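Local coordinates for protein endonuclease II (Enterobacteria phage t4, PDB 2WSH) that nicks and cleaves cytosine-containing double-stranded DNA as a magnesium-dependent, sequence-specific homotetrameric endonuclease, contributing to degradation of the host genome during infection, at residues P37-V42 and A101-N106; I55-N60 and T120-A125; Y20-L25 and G94-F99. The protein carries 1 engineered substitution. All blocks are in the same frame, centred on the assembly; numbering follows the deposited sequence. Where two conformers were deposited one is given.

Contact 1 of 3, residues P37-V42 and A101-N106; sequences PNKYNV and ARQCFN
The amide of Gln103 is the flat group that joins these segments, and both acceptors of its NE2 lie close to its plane. NE2 gives one proton to Tyr40 O at 2.9 Å, the acceptor only 11° out of the amide plane, and the other to Cys104 O, also 2.9 Å from NE2 and nearly straight at 176°. On the other branch, Gln103 OE1 accepts from the water that takes the proton of Tyr40 N, and a second water, bound by Lys39 NZ, lies 2.7 Å from OE1. Partners on both polar atoms fix the rotation of the amide. CG anti to the backbone N and a bend at chi2 (64°) fold the chain to this position, where Val42 CG1 lies 3.6 Å from OE1. The planes of the Asn41 and Asn106 amides are nearly parallel, with Asn41 OD1 3.1 Å from Asn106 ND2. Between the backbones, Cys104 N donates to Asn41 O over 3.1 Å, next to the antiparallel, non-hydrogen-bonded pair Val42-Gln103. Phe105 meets its counterpart Phe105 of the third subunit, ring against ring. Asn41 and Val42 both face Thr58, forming a G1 beta bulge where strand 42-48 enters the antiparallel sheet of the GIY-YIG domain.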
loop_
_atom_site.group_PDB
_atom_site.type_symbol
_atom_site.label_atom_id
_atom_site.label_comp_id
_atom_site.label_asym_id
_atom_site.label_seq_id
_atom_site.Cartn_x
_atom_site.Cartn_y
_atom_site.Cartn_z
ATOM N N PRO A 37 21.913 19.263 7.736
ATOM C CA PRO A 37 20.852 18.656 8.543
ATOM C C PRO A 37 20.787 17.174 8.217
ATOM O O PRO A 37 21.326 16.749 7.196
ATOM C CB PRO A 37 19.582 19.354 8.044
ATOM C CG PRO A 37 20.049 20.533 7.242
ATOM C CD PRO A 37 21.375 20.138 6.684
ATOM N N ASN A 38 20.154 16.374 9.065
ATOM C CA ASN A 38 20.098 14.948 8.774
ATOM C C ASN A 38 18.917 14.588 7.882
ATOM O O ASN A 38 17.927 15.315 7.805
ATOM C CB ASN A 38 20.115 14.103 10.049
ATOM C CG ASN A 38 20.852 12.785 9.862
ATOM O OD1 ASN A 38 21.334 12.187 10.824
ATOM N ND2 ASN A 38 20.954 12.334 8.616
ATOM N N LYS A 39 19.045 13.458 7.204
ATOM C CA LYS A 39 18.077 13.011 6.221
ATOM C C LYS A 39 18.031 11.494 6.317
ATOM O O LYS A 39 19.057 10.828 6.190
ATOM C CB LYS A 39 18.483 13.477 4.821
ATOM C CG LYS A 39 17.337 13.514 3.822
ATOM C CD LYS A 39 17.583 14.558 2.748
ATOM C CE LYS A 39 17.125 15.941 3.196
ATOM N NZ LYS A 39 15.648 16.113 3.057
ATOM N N TYR A 40 16.844 10.952 6.568
ATOM C CA TYR A 40 16.702 9.534 6.865
ATOM C C TYR A 40 15.911 8.802 5.791
ATOM O O TYR A 40 15.051 9.386 5.133
ATOM C CB TYR A 40 16.012 9.346 8.218
ATOM C CG TYR A 40 16.585 10.197 9.329
ATOM C CD1 TYR A 40 17.657 9.751 10.091
ATOM C CD2 TYR A 40 16.053 11.448 9.615
ATOM C CE1 TYR A 40 18.186 10.528 11.110
ATOM C CE2 TYR A 40 16.575 12.233 10.631
ATOM C CZ TYR A 40 17.639 11.768 11.375
ATOM O OH TYR A 40 18.159 12.546 12.384
ATOM N N ASN A 41 16.216 7.519 5.618
ATOM C CA ASN A 41 15.417 6.649 4.762
ATOM C C ASN A 41 15.372 7.121 3.309
ATOM O O ASN A 41 14.302 7.412 2.776
ATOM C CB ASN A 41 13.999 6.540 5.326
ATOM C CG ASN A 41 13.266 5.309 4.839
ATOM O OD1 ASN A 41 12.036 5.261 4.854
ATOM N ND2 ASN A 41 14.018 4.301 4.404
ATOM N N VAL A 42 16.532 7.196 2.665
ATOM C CA VAL A 42 16.596 7.727 1.308
ATOM C C VAL A 42 17.415 6.865 0.358
ATOM O O VAL A 42 18.259 6.066 0.774
ATOM C CB VAL A 42 17.225 9.137 1.281
ATOM C CG1 VAL A 42 16.394 10.116 2.099
ATOM C CG2 VAL A 42 18.656 9.080 1.792
ATOM N N ALA A 101 19.971 13.177 -2.717
ATOM C CA ALA A 101 19.088 12.309 -1.949
ATOM C C ALA A 101 17.677 12.313 -2.514
ATOM O O ALA A 101 17.145 13.366 -2.863
ATOM C CB ALA A 101 19.072 12.728 -0.493
ATOM N N ARG A 102 17.076 11.130 -2.595
ATOM C CA ARG A 102 15.678 10.993 -2.984
ATOM C C ARG A 102 14.891 10.411 -1.818
ATOM O O ARG A 102 15.103 9.264 -1.428
ATOM C CB ARG A 102 15.540 10.104 -4.218
ATOM C CG ARG A 102 14.117 9.623 -4.483
ATOM C CD ARG A 102 14.041 8.779 -5.754
ATOM N NE ARG A 102 12.802 8.006 -5.830
ATOM C CZ ARG A 102 11.705 8.399 -6.470
ATOM N NH1 ARG A 102 11.682 9.560 -7.111
ATOM N NH2 ARG A 102 10.630 7.624 -6.475
ATOM N N GLN A 103 13.994 11.209 -1.249
ATOM C CA GLN A 103 13.278 10.796 -0.044
ATOM C C GLN A 103 12.338 9.629 -0.310
ATOM O O GLN A 103 11.488 9.692 -1.197
ATOM C CB GLN A 103 12.502 11.966 0.560
ATOM C CG GLN A 103 11.852 11.645 1.904
ATOM C CD GLN A 103 12.863 11.331 2.992
ATOM O OE1 GLN A 103 13.670 12.179 3.370
ATOM N NE2 GLN A 103 12.813 10.110 3.512
ATOM N N CYS A 104 12.502 8.561 0.461
ATOM C CA CYS A 104 11.597 7.422 0.383
ATOM C C CYS A 104 10.775 7.330 1.667
ATOM O O CYS A 104 10.965 8.121 2.588
ATOM C CB CYS A 104 12.372 6.125 0.136
ATOM S SG CYS A 104 13.069 5.964 -1.540
ATOM N N PHE A 105 9.867 6.364 1.729
ATOM C CA PHE A 105 8.951 6.267 2.857
ATOM C C PHE A 105 8.723 4.820 3.263
ATOM O O PHE A 105 9.402 3.911 2.783
ATOM C CB PHE A 105 7.616 6.916 2.496
ATOM C CG PHE A 105 6.970 6.316 1.286
ATOM C CD1 PHE A 105 5.949 5.391 1.418
ATOM C CD2 PHE A 105 7.401 6.657 0.017
ATOM C CE1 PHE A 105 5.361 4.828 0.306
ATOM C CE2 PHE A 105 6.816 6.099 -1.099
ATOM C CZ PHE A 105 5.795 5.183 -0.952
ATOM N N ASN A 106 7.757 4.608 4.148
ATOM C CA ASN A 106 7.434 3.265 4.613
ATOM C C ASN A 106 5.983 2.877 4.366
ATOM O O ASN A 106 5.083 3.713 4.425
ATOM C CB ASN A 106 7.786 3.122 6.093
ATOM C CG ASN A 106 9.281 3.123 6.331
ATOM O OD1 ASN A 106 9.948 2.103 6.162
ATOM N ND2 ASN A 106 9.817 4.272 6.719
HETATM O O HOH W 1 13.286 14.877 3.463
HETATM O O HOH W 2 14.212 12.407 6.157
#

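Contact 2 of 3, residues I55-N60 and T120-A125; sequences IGKTKN and TIDLEA. Engineered in segment 120-125: Ala125 (natural residue Glu).
A lysine chain lying over the first turn of a helix is the striking feature here: Lys57 leaves strand 55-58 with CG in the crowded position between the backbone N and the carbonyl carbon (chi1 63°), then runs fully extended. Its NZ reaches Asp122 OD1 at 3.0 Å in a salt bridge, approaching from above the carboxylate plane, and the two side chains cross at about a right angle. A water accepts from Lys57 NZ at 2.7 Å and donates to Asp122 O, so the ammonium is tied to both the side chain and the backbone of one residue. Such pairing would probably favour the charged forms of both groups. The aliphatic part of the lysine is packed as well, with Lys57 CB 4.0 Å from Ile121 CB and Lys57 CD 4.2 Å from Ala125 CB. Ala125 is an engineered residue, glutamate in the natural protein, and its methyl also touches Ile43. In the GIY-YIG fold this is a helix packed on the central sheet, strand and helix running antiparallel (174°) with axes 8.7 Å apart. Ile121 CG1, likewise in the crowded position (chi1 55°), sends CD1 to within 4.3 Å of Thr58 N. Beyond the strand, Thr58 OG1 accepts from Asn60 N at 3.1 Å in an ST turn, and Asn60 OD1 caps helix 61-73 by accepting from Lys63 N.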
loop_
_atom_site.group_PDB
_atom_site.type_symbol
_atom_site.label_atom_id
_atom_site.label_comp_id
_atom_site.label_asym_id
_atom_site.label_seq_id
_atom_site.Cartn_x
_atom_site.Cartn_y
_atom_site.Cartn_z
ATOM N N ILE A 55 24.401 4.404 -6.923
ATOM C CA ILE A 55 23.119 4.499 -6.237
ATOM C C ILE A 55 23.192 3.687 -4.952
ATOM O O ILE A 55 23.467 2.487 -4.985
ATOM C CB ILE A 55 21.970 3.939 -7.096
ATOM C CG1 ILE A 55 21.667 4.871 -8.268
ATOM C CG2 ILE A 55 20.714 3.744 -6.247
ATOM C CD1 ILE A 55 20.977 6.152 -7.858
ATOM N N GLY A 56 22.969 4.345 -3.821
ATOM C CA GLY A 56 22.958 3.667 -2.540
ATOM C C GLY A 56 21.641 3.850 -1.814
ATOM O O GLY A 56 20.800 4.643 -2.231
ATOM N N LYS A 57 21.454 3.108 -0.730
ATOM C CA LYS A 57 20.312 3.331 0.148
ATOM C C LYS A 57 20.821 3.440 1.576
ATOM O O LYS A 57 21.844 2.846 1.914
ATOM C CB LYS A 57 19.301 2.192 0.020
ATOM C CG LYS A 57 19.842 0.836 0.439
ATOM C CD LYS A 57 18.831 -0.269 0.166
ATOM C CE LYS A 57 19.352 -1.630 0.624
ATOM N NZ LYS A 57 18.447 -2.739 0.205
ATOM N N THR A 58 20.119 4.203 2.411
ATOM C CA THR A 58 20.553 4.404 3.792
ATOM C C THR A 58 19.428 4.853 4.725
ATOM O O THR A 58 18.518 5.579 4.321
ATOM C CB THR A 58 21.709 5.417 3.880
ATOM O OG1 THR A 58 22.176 5.505 5.234
ATOM C CG2 THR A 58 21.257 6.792 3.413
ATOM N N LYS A 59 19.505 4.413 5.978
ATOM C CA LYS A 59 18.566 4.843 7.009
ATOM C C LYS A 59 18.954 6.221 7.543
ATOM O O LYS A 59 18.156 6.886 8.204
ATOM C CB LYS A 59 18.555 3.841 8.168
ATOM C CG LYS A 59 18.036 2.454 7.824
ATOM C CD LYS A 59 18.517 1.442 8.861
ATOM C CE LYS A 59 18.075 0.017 8.537
ATOM N NZ LYS A 59 16.774 -0.344 9.173
ATOM N N ASN A 60 20.183 6.643 7.251
ATOM C CA ASN A 60 20.746 7.856 7.839
ATOM C C ASN A 60 21.878 8.429 6.988
ATOM O O ASN A 60 23.024 7.984 7.076
ATOM C CB ASN A 60 21.243 7.554 9.255
ATOM C CG ASN A 60 21.687 8.794 10.003
ATOM O OD1 ASN A 60 22.102 9.786 9.405
ATOM N ND2 ASN A 60 21.622 8.734 11.327
ATOM N N THR A 120 10.554 1.591 1.255
ATOM C CA THR A 120 10.557 1.637 -0.204
ATOM C C THR A 120 11.960 1.761 -0.802
ATOM O O THR A 120 12.159 1.445 -1.972
ATOM C CB THR A 120 9.650 2.757 -0.760
ATOM O OG1 THR A 120 10.149 4.032 -0.344
ATOM C CG2 THR A 120 8.221 2.579 -0.269
ATOM N N ILE A 121 12.933 2.220 -0.017
ATOM C CA ILE A 121 14.312 2.213 -0.503
ATOM C C ILE A 121 14.699 0.798 -0.919
ATOM O O ILE A 121 15.442 0.609 -1.879
ATOM C CB ILE A 121 15.329 2.723 0.541
ATOM C CG1 ILE A 121 15.208 1.930 1.847
ATOM C CG2 ILE A 121 15.143 4.212 0.791
ATOM C CD1 ILE A 121 16.344 2.176 2.816
ATOM N N ASP A 122 14.182 -0.191 -0.196
ATOM C CA ASP A 122 14.471 -1.589 -0.498
ATOM C C ASP A 122 13.899 -2.000 -1.847
ATOM O O ASP A 122 14.413 -2.911 -2.497
ATOM C CB ASP A 122 13.931 -2.501 0.603
ATOM C CG ASP A 122 14.792 -2.484 1.844
ATOM O OD1 ASP A 122 15.943 -2.008 1.760
ATOM O OD2 ASP A 122 14.320 -2.949 2.902
ATOM N N LEU A 123 12.836 -1.319 -2.260
ATOM C CA LEU A 123 12.190 -1.586 -3.542
ATOM C C LEU A 123 12.817 -0.790 -4.682
ATOM O O LEU A 123 12.866 -1.253 -5.819
ATOM C CB LEU A 123 10.705 -1.230 -3.473
ATOM C CG LEU A 123 9.786 -2.057 -2.577
ATOM C CD1 LEU A 123 8.374 -1.488 -2.633
ATOM C CD2 LEU A 123 9.806 -3.516 -3.000
ATOM N N GLU A 124 13.281 0.417 -4.373
ATOM C CA GLU A 124 13.719 1.348 -5.406
ATOM C C GLU A 124 15.173 1.155 -5.831
ATOM O O GLU A 124 15.496 1.260 -7.013
ATOM C CB GLU A 124 13.487 2.793 -4.957
ATOM C CG GLU A 124 12.023 3.202 -4.924
ATOM C CD GLU A 124 11.836 4.704 -4.975
ATOM O OE1 GLU A 124 12.849 5.433 -4.934
ATOM O OE2 GLU A 124 10.677 5.156 -5.058
ATOM N N ALA A 125 16.046 0.879 -4.870
ATOM C CA ALA A 125 17.468 0.735 -5.163
ATOM C C ALA A 125 17.736 -0.259 -6.292
ATOM O O ALA A 125 18.457 0.063 -7.234
ATOM C CB ALA A 125 18.248 0.362 -3.906
HETATM O O HOH W 3 17.139 -3.962 -1.773
#

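Contact 3 of 3, residues Y20-L25 and G94-F99; sequences YTELEL and GSKVEF
Strands 20-23 and 97-99 pair antiparallel at one side of the GIY-YIG sheet, their axes 4.8 Å apart, and a classic beta bulge opens the ladder where Tyr20 and Thr21 both face Phe99. Phe99 O accepts from Tyr20 N at 2.8 Å and, weakly, from Thr21 N. In return Phe99 N donates to Thr21 O, 2.9 Å away and almost perfectly straight (178°). Further along, Leu23 N reaches Val97 O nearly along the C=O axis. The tight face of this ladder carries Thr21, Leu23, Val97 and Phe99. With its CG anti to the carbonyl carbon (chi1 -63°), Leu23 brings CD1 to the edge of the Phe99 ring, 3.6 Å from CE2 and near the ring plane, while the same methyl lies 4.2 Å from Val97 CG1. Helices cover this face: Ile87 meets Leu23, Ala90 and Leu91 meet Val97, and Ile65 meets Phe99. The face of Glu22 and Glu98 is looser and polar. These side chains lie side by side, pointing the same way with carboxylates almost perpendicular, and Glu22 OE1 stays 4.1 Å from Glu98 OE2. Lys19 forms salt bridges with both, which probably offsets the repulsion. Lys96 crosses Glu22 at about a right angle, and its NZ forms a salt bridge with Asp50 and a long one, 4.0 Å, with Glu98 OE1. Near the end of the ladder one water bridges the strands, accepting from Val97 N at 2.8 Å and donating to Leu23 O.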
loop_
_atom_site.group_PDB
_atom_site.type_symbol
_atom_site.label_atom_id
_atom_site.label_comp_id
_atom_site.label_asym_id
_atom_site.label_seq_id
_atom_site.Cartn_x
_atom_site.Cartn_y
_atom_site.Cartn_z
ATOM N N TYR A 20 22.254 17.139 -1.756
ATOM C CA TYR A 20 22.379 17.099 -0.312
ATOM C C TYR A 20 23.653 17.802 0.123
ATOM O O TYR A 20 23.615 18.706 0.951
ATOM C CB TYR A 20 22.361 15.652 0.179
ATOM C CG TYR A 20 22.510 15.505 1.677
ATOM C CD1 TYR A 20 21.520 15.949 2.544
ATOM C CD2 TYR A 20 23.638 14.910 2.222
ATOM C CE1 TYR A 20 21.659 15.812 3.917
ATOM C CE2 TYR A 20 23.785 14.770 3.588
ATOM C CZ TYR A 20 22.793 15.218 4.431
ATOM O OH TYR A 20 22.946 15.069 5.789
ATOM N N THR A 21 24.785 17.390 -0.434
ATOM C CA THR A 21 26.046 18.051 -0.124
ATOM C C THR A 21 27.116 17.783 -1.170
ATOM O O THR A 21 26.935 16.974 -2.081
ATOM C CB THR A 21 26.587 17.648 1.267
ATOM O OG1 THR A 21 27.674 18.511 1.626
ATOM C CG2 THR A 21 27.081 16.206 1.260
ATOM N N GLU A 22 28.233 18.484 -1.026
ATOM C CA GLU A 22 29.372 18.329 -1.912
ATOM C C GLU A 22 30.597 18.077 -1.047
ATOM O O GLU A 22 30.684 18.587 0.068
ATOM C CB GLU A 22 29.551 19.597 -2.747
ATOM C CG GLU A 22 30.790 19.630 -3.621
ATOM C CD GLU A 22 30.757 20.777 -4.618
ATOM O OE1 GLU A 22 29.654 21.291 -4.894
ATOM O OE2 GLU A 22 31.829 21.160 -5.133
ATOM N N LEU A 23 31.529 17.269 -1.541
ATOM C CA LEU A 23 32.774 17.032 -0.819
ATOM C C LEU A 23 33.890 17.877 -1.422
ATOM O O LEU A 23 33.947 18.062 -2.636
ATOM C CB LEU A 23 33.155 15.551 -0.852
ATOM C CG LEU A 23 32.188 14.581 -0.177
ATOM C CD1 LEU A 23 32.773 13.182 -0.169
ATOM C CD2 LEU A 23 31.876 15.037 1.238
ATOM N N GLU A 24 34.776 18.388 -0.574
ATOM C CA GLU A 24 35.859 19.241 -1.043
ATOM C C GLU A 24 37.106 19.143 -0.167
ATOM O O GLU A 24 37.019 19.129 1.060
ATOM C CB GLU A 24 35.384 20.692 -1.152
ATOM C CG GLU A 24 34.506 21.148 0.001
ATOM C CD GLU A 24 33.602 22.306 -0.381
ATOM O OE1 GLU A 24 33.497 22.602 -1.591
ATOM O OE2 GLU A 24 32.996 22.916 0.525
ATOM N N LEU A 25 38.263 19.061 -0.818
ATOM C CA LEU A 25 39.543 18.994 -0.125
ATOM C C LEU A 25 39.993 20.388 0.294
ATOM O O LEU A 25 39.753 21.360 -0.419
ATOM C CB LEU A 25 40.602 18.365 -1.031
ATOM C CG LEU A 25 40.405 16.908 -1.452
ATOM C CD1 LEU A 25 41.429 16.520 -2.508
ATOM C CD2 LEU A 25 40.492 15.977 -0.252
ATOM N N GLY A 94 40.937 16.247 -8.898
ATOM C CA GLY A 94 40.356 17.580 -8.910
ATOM C C GLY A 94 38.911 17.636 -9.372
ATOM O O GLY A 94 38.413 18.698 -9.745
ATOM N N SER A 95 38.231 16.495 -9.343
ATOM C CA SER A 95 36.851 16.411 -9.810
ATOM C C SER A 95 35.858 16.897 -8.761
ATOM O O SER A 95 36.194 17.021 -7.583
ATOM C CB SER A 95 36.518 14.976 -10.213
ATOM O OG SER A 95 37.334 14.556 -11.292
ATOM N N LYS A 96 34.632 17.172 -9.200
ATOM C CA LYS A 96 33.565 17.583 -8.295
ATOM C C LYS A 96 32.786 16.361 -7.820
ATOM O O LYS A 96 32.351 15.554 -8.634
ATOM C CB LYS A 96 32.613 18.547 -9.000
ATOM C CG LYS A 96 31.628 19.229 -8.063
ATOM C CD LYS A 96 30.330 19.567 -8.775
ATOM C CE LYS A 96 30.586 20.139 -10.158
ATOM N NZ LYS A 96 29.338 20.209 -10.972
ATOM N N VAL A 97 32.603 16.236 -6.508
ATOM C CA VAL A 97 31.937 15.068 -5.932
ATOM C C VAL A 97 30.684 15.472 -5.168
ATOM O O VAL A 97 30.766 16.137 -4.131
ATOM C CB VAL A 97 32.868 14.302 -4.967
ATOM C CG1 VAL A 97 32.130 13.121 -4.342
ATOM C CG2 VAL A 97 34.129 13.842 -5.684
ATOM N N GLU A 98 29.527 15.056 -5.672
ATOM C CA GLU A 98 28.255 15.466 -5.094
ATOM C C GLU A 98 27.402 14.288 -4.647
ATOM O O GLU A 98 27.427 13.218 -5.255
ATOM C CB GLU A 98 27.465 16.308 -6.100
ATOM C CG GLU A 98 28.155 17.595 -6.510
ATOM C CD GLU A 98 27.421 18.315 -7.624
ATOM O OE1 GLU A 98 27.249 17.718 -8.708
ATOM O OE2 GLU A 98 27.019 19.478 -7.418
ATOM N N PHE A 99 26.654 14.499 -3.573
ATOM C CA PHE A 99 25.661 13.541 -3.117
ATOM C C PHE A 99 24.267 14.129 -3.280
ATOM O O PHE A 99 24.012 15.258 -2.861
ATOM C CB PHE A 99 25.897 13.194 -1.648
ATOM C CG PHE A 99 27.093 12.323 -1.417
ATOM C CD1 PHE A 99 26.949 10.955 -1.284
ATOM C CD2 PHE A 99 28.362 12.871 -1.339
ATOM C CE1 PHE A 99 28.050 10.146 -1.071
ATOM C CE2 PHE A 99 29.465 12.067 -1.132
ATOM C CZ PHE A 99 29.309 10.703 -0.998
HETATM O O HOH W 4 33.695 18.436 -5.137
#

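In the fold
All three contacts reach one antiparallel sheet, and contacts 1 and 3 share strand 97-111. Contacts 1 and 2 have centres about 9 Å apart and meet directly: Arg102 NE forms a salt bridge with Glu124 OE1 at 2.7 Å, joining the shared strand to helix 121-132. Contact 3 is about 19 Å from contact 1, centre to centre, yet Tyr20 OH lies 2.7 Å from Pro37 O, a probable hydrogen bond. Contacts 2 and 3 do not touch, their nearest atoms about 6 Å apart. A phosphate ion, probably from the crystallisation liquor, lies about 6 Å from the Thr58 side chain in contact 2, which also holds the engineered Ala125.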